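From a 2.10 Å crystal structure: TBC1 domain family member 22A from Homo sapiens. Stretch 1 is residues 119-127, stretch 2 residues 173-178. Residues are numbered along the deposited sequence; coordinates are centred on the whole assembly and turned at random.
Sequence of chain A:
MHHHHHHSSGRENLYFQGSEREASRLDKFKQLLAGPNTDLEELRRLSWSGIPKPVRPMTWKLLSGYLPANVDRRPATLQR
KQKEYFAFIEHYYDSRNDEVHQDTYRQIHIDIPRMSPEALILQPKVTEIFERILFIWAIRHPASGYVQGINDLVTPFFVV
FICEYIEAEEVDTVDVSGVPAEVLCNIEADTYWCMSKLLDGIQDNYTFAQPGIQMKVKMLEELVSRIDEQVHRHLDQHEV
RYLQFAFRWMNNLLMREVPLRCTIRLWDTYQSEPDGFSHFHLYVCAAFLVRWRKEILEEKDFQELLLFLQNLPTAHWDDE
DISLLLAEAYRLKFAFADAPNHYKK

Stretch 1, residues 119-127: ALILQPKVT
Stretch 2 (173-178) TVDVSG

Contact between residues 119-127 and 173-178 of TBC1 domain family member 22A, built around the amide of Gln 123. Stretch 1 enters as helix at Ala 119, Leu 120 and Ile 121; Gln 123 has non-helical angles (phi/psi -64/121) and is the N-cap position of a helix that starts at Pro 124 and runs on past Thr 127. Stretch 2 is extended at Val 174 (-76/98) and Asp 175 (-103/127), then takes helical angles from Val 176 (-86/-13) to Gly 178 without regular helical bonds. The register sets the CA of Leu 120 6.7 Å from the CA of Val 174, and the CA of Gln 123 7.5 Å from the CA of Val 176.

Gln 123 points its CA-to-CB bond toward stretch 2 and extends with chi1 -64° (m), chi2 179° (t) and chi3 39°, so that its amide meets the backbone on both sides of Asp 175. Val 176 N donates to Gln 123 OE1 at 2.9 Å and a nearly straight 172°, while Gln 123 NE2 donates to Val 174 O at 2.8 Å and 150°. One side-chain amide thus serves a backbone donor and a backbone acceptor two residues apart. Gln 123 NE2 also makes a weak bond back to Ala 119 O (3.5 Å, 147°). The backbone of Gln 123 is engaged as well: its N donates to Leu 120 O at 3.0 Å, and its O accepts from Val 126 N at 2.9 Å and weakly from Thr 127 N at 3.4 Å.

Asp 175 points its CA-to-CB bond away from stretch 1, but its carboxylate (chi1 -170°, t; chi2 7°) comes nearer. Its OD1 lies 3.1 Å from Gln 123 OE1, a close approach of two acceptors and no hydrogen bond. The carboxylate instead receives Ser 177: Ser 177 N donates to Asp 175 OD1 at 3.0 Å and 162°, and Ser 177 OG, with chi1 64° (p), donates to Asp 175 OD2 at 2.7 Å.

Apolar side chains complete the contact. Leu 120 (chi1 -179°, t; chi2 70°, p) starts sideways, yet its CD1 reaches Val 174 CG1 at 3.6 Å and Val 176 CG2 at 4.4 Å. Val 126 and Val 176, both t, point toward the opposing stretch and meet CG2 to CG2 at 3.4 Å. Val 176 therefore joins the two kinds of contact, its N bonded to Gln 123 and its side chain packed against Leu 120 and Val 126. The two stretches together bury 245 Å².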

# COMPACT_ATOMS: atom_id res chain seq x y z
N ALA A 119 17.05 -7.12 -1.91
CA ALA A 119 17.89 -6.78 -3.06
C ALA A 119 17.78 -5.28 -3.42
O ALA A 119 18.76 -4.66 -3.77
CB ALA A 119 17.52 -7.63 -4.25
N LEU A 120 16.57 -4.72 -3.31
CA LEU A 120 16.35 -3.29 -3.56
C LEU A 120 16.94 -2.42 -2.44
O LEU A 120 17.74 -1.51 -2.69
CB LEU A 120 14.84 -3.05 -3.72
CG LEU A 120 14.32 -1.66 -4.01
CD1 LEU A 120 14.67 -1.21 -5.41
CD2 LEU A 120 12.82 -1.69 -3.77
N ILE A 121 16.56 -2.74 -1.20
CA ILE A 121 16.92 -1.94 -0.02
C ILE A 121 18.42 -1.89 0.20
O ILE A 121 18.95 -0.87 0.65
CB ILE A 121 16.25 -2.50 1.30
CG1 ILE A 121 14.73 -2.46 1.22
CG2 ILE A 121 16.70 -1.69 2.52
CD1 ILE A 121 14.15 -1.05 1.17
N LEU A 122 19.10 -2.99 -0.10
CA LEU A 122 20.54 -3.06 0.12
C LEU A 122 21.31 -2.16 -0.86
O LEU A 122 22.46 -1.84 -0.60
CB LEU A 122 21.03 -4.51 0.03
CG LEU A 122 20.63 -5.38 1.23
CD1 LEU A 122 20.99 -6.84 0.97
CD2 LEU A 122 21.31 -4.86 2.52
N GLN A 123 20.68 -1.76 -1.97
CA GLN A 123 21.29 -0.75 -2.85
C GLN A 123 21.38 0.56 -2.06
O GLN A 123 20.37 1.05 -1.59
CB GLN A 123 20.49 -0.59 -4.14
CG GLN A 123 20.48 -1.86 -5.01
CD GLN A 123 19.67 -1.71 -6.29
OE1 GLN A 123 19.69 -0.66 -6.92
NE2 GLN A 123 18.95 -2.76 -6.67
N PRO A 124 22.61 1.11 -1.89
CA PRO A 124 22.85 2.13 -0.83
C PRO A 124 22.15 3.48 -1.05
O PRO A 124 21.92 4.25 -0.09
CB PRO A 124 24.38 2.32 -0.86
CG PRO A 124 24.93 1.21 -1.78
CD PRO A 124 23.81 0.89 -2.72
N LYS A 125 21.82 3.76 -2.31
CA LYS A 125 21.07 4.96 -2.66
C LYS A 125 19.58 4.79 -2.30
O LYS A 125 18.90 5.78 -2.05
CB LYS A 125 21.24 5.29 -4.13
CG LYS A 125 22.70 5.21 -4.63
N VAL A 126 19.08 3.56 -2.28
CA VAL A 126 17.67 3.29 -1.97
C VAL A 126 17.45 3.52 -0.46
O VAL A 126 16.45 4.13 -0.05
CB VAL A 126 17.19 1.87 -2.38
CG1 VAL A 126 15.72 1.68 -2.04
CG2 VAL A 126 17.42 1.58 -3.92
N THR A 127 18.40 3.06 0.34
CA THR A 127 18.30 3.17 1.79
C THR A 127 18.27 4.60 2.22
O THR A 127 17.50 4.97 3.10
CB THR A 127 19.42 2.37 2.53
OG1 THR A 127 19.26 0.98 2.23
CG2 THR A 127 19.30 2.53 4.01
N THR A 173 14.91 -7.77 -10.20
CA THR A 173 15.53 -7.14 -11.37
C THR A 173 15.74 -5.63 -11.22
O THR A 173 16.48 -5.05 -12.01
CB THR A 173 14.69 -7.36 -12.66
N VAL A 174 15.12 -5.01 -10.21
CA VAL A 174 15.13 -3.53 -10.10
C VAL A 174 16.48 -2.96 -9.60
O VAL A 174 16.76 -2.93 -8.39
CB VAL A 174 13.94 -2.99 -9.24
CG1 VAL A 174 14.09 -1.48 -8.97
CG2 VAL A 174 12.59 -3.29 -9.94
N ASP A 175 17.30 -2.51 -10.55
CA ASP A 175 18.55 -1.84 -10.23
C ASP A 175 18.40 -0.32 -10.42
O ASP A 175 17.98 0.13 -11.47
CB ASP A 175 19.69 -2.38 -11.10
CG ASP A 175 21.08 -1.88 -10.65
OD1 ASP A 175 21.20 -1.22 -9.59
OD2 ASP A 175 22.06 -2.17 -11.37
N VAL A 176 18.75 0.43 -9.38
CA VAL A 176 18.69 1.89 -9.36
C VAL A 176 19.98 2.53 -9.94
O VAL A 176 20.00 3.72 -10.21
CB VAL A 176 18.49 2.38 -7.86
CG1 VAL A 176 18.47 3.91 -7.75
CG2 VAL A 176 17.21 1.80 -7.26
N SER A 177 21.04 1.74 -10.13
CA SER A 177 22.39 2.30 -10.41
C SER A 177 22.50 3.22 -11.66
O SER A 177 23.29 4.17 -11.65
CB SER A 177 23.46 1.18 -10.46
OG SER A 177 23.23 0.28 -11.54
N GLY A 178 21.71 2.95 -12.69
CA GLY A 178 21.76 3.74 -13.94
C GLY A 178 20.97 5.06 -13.98
O GLY A 178 21.18 5.87 -14.89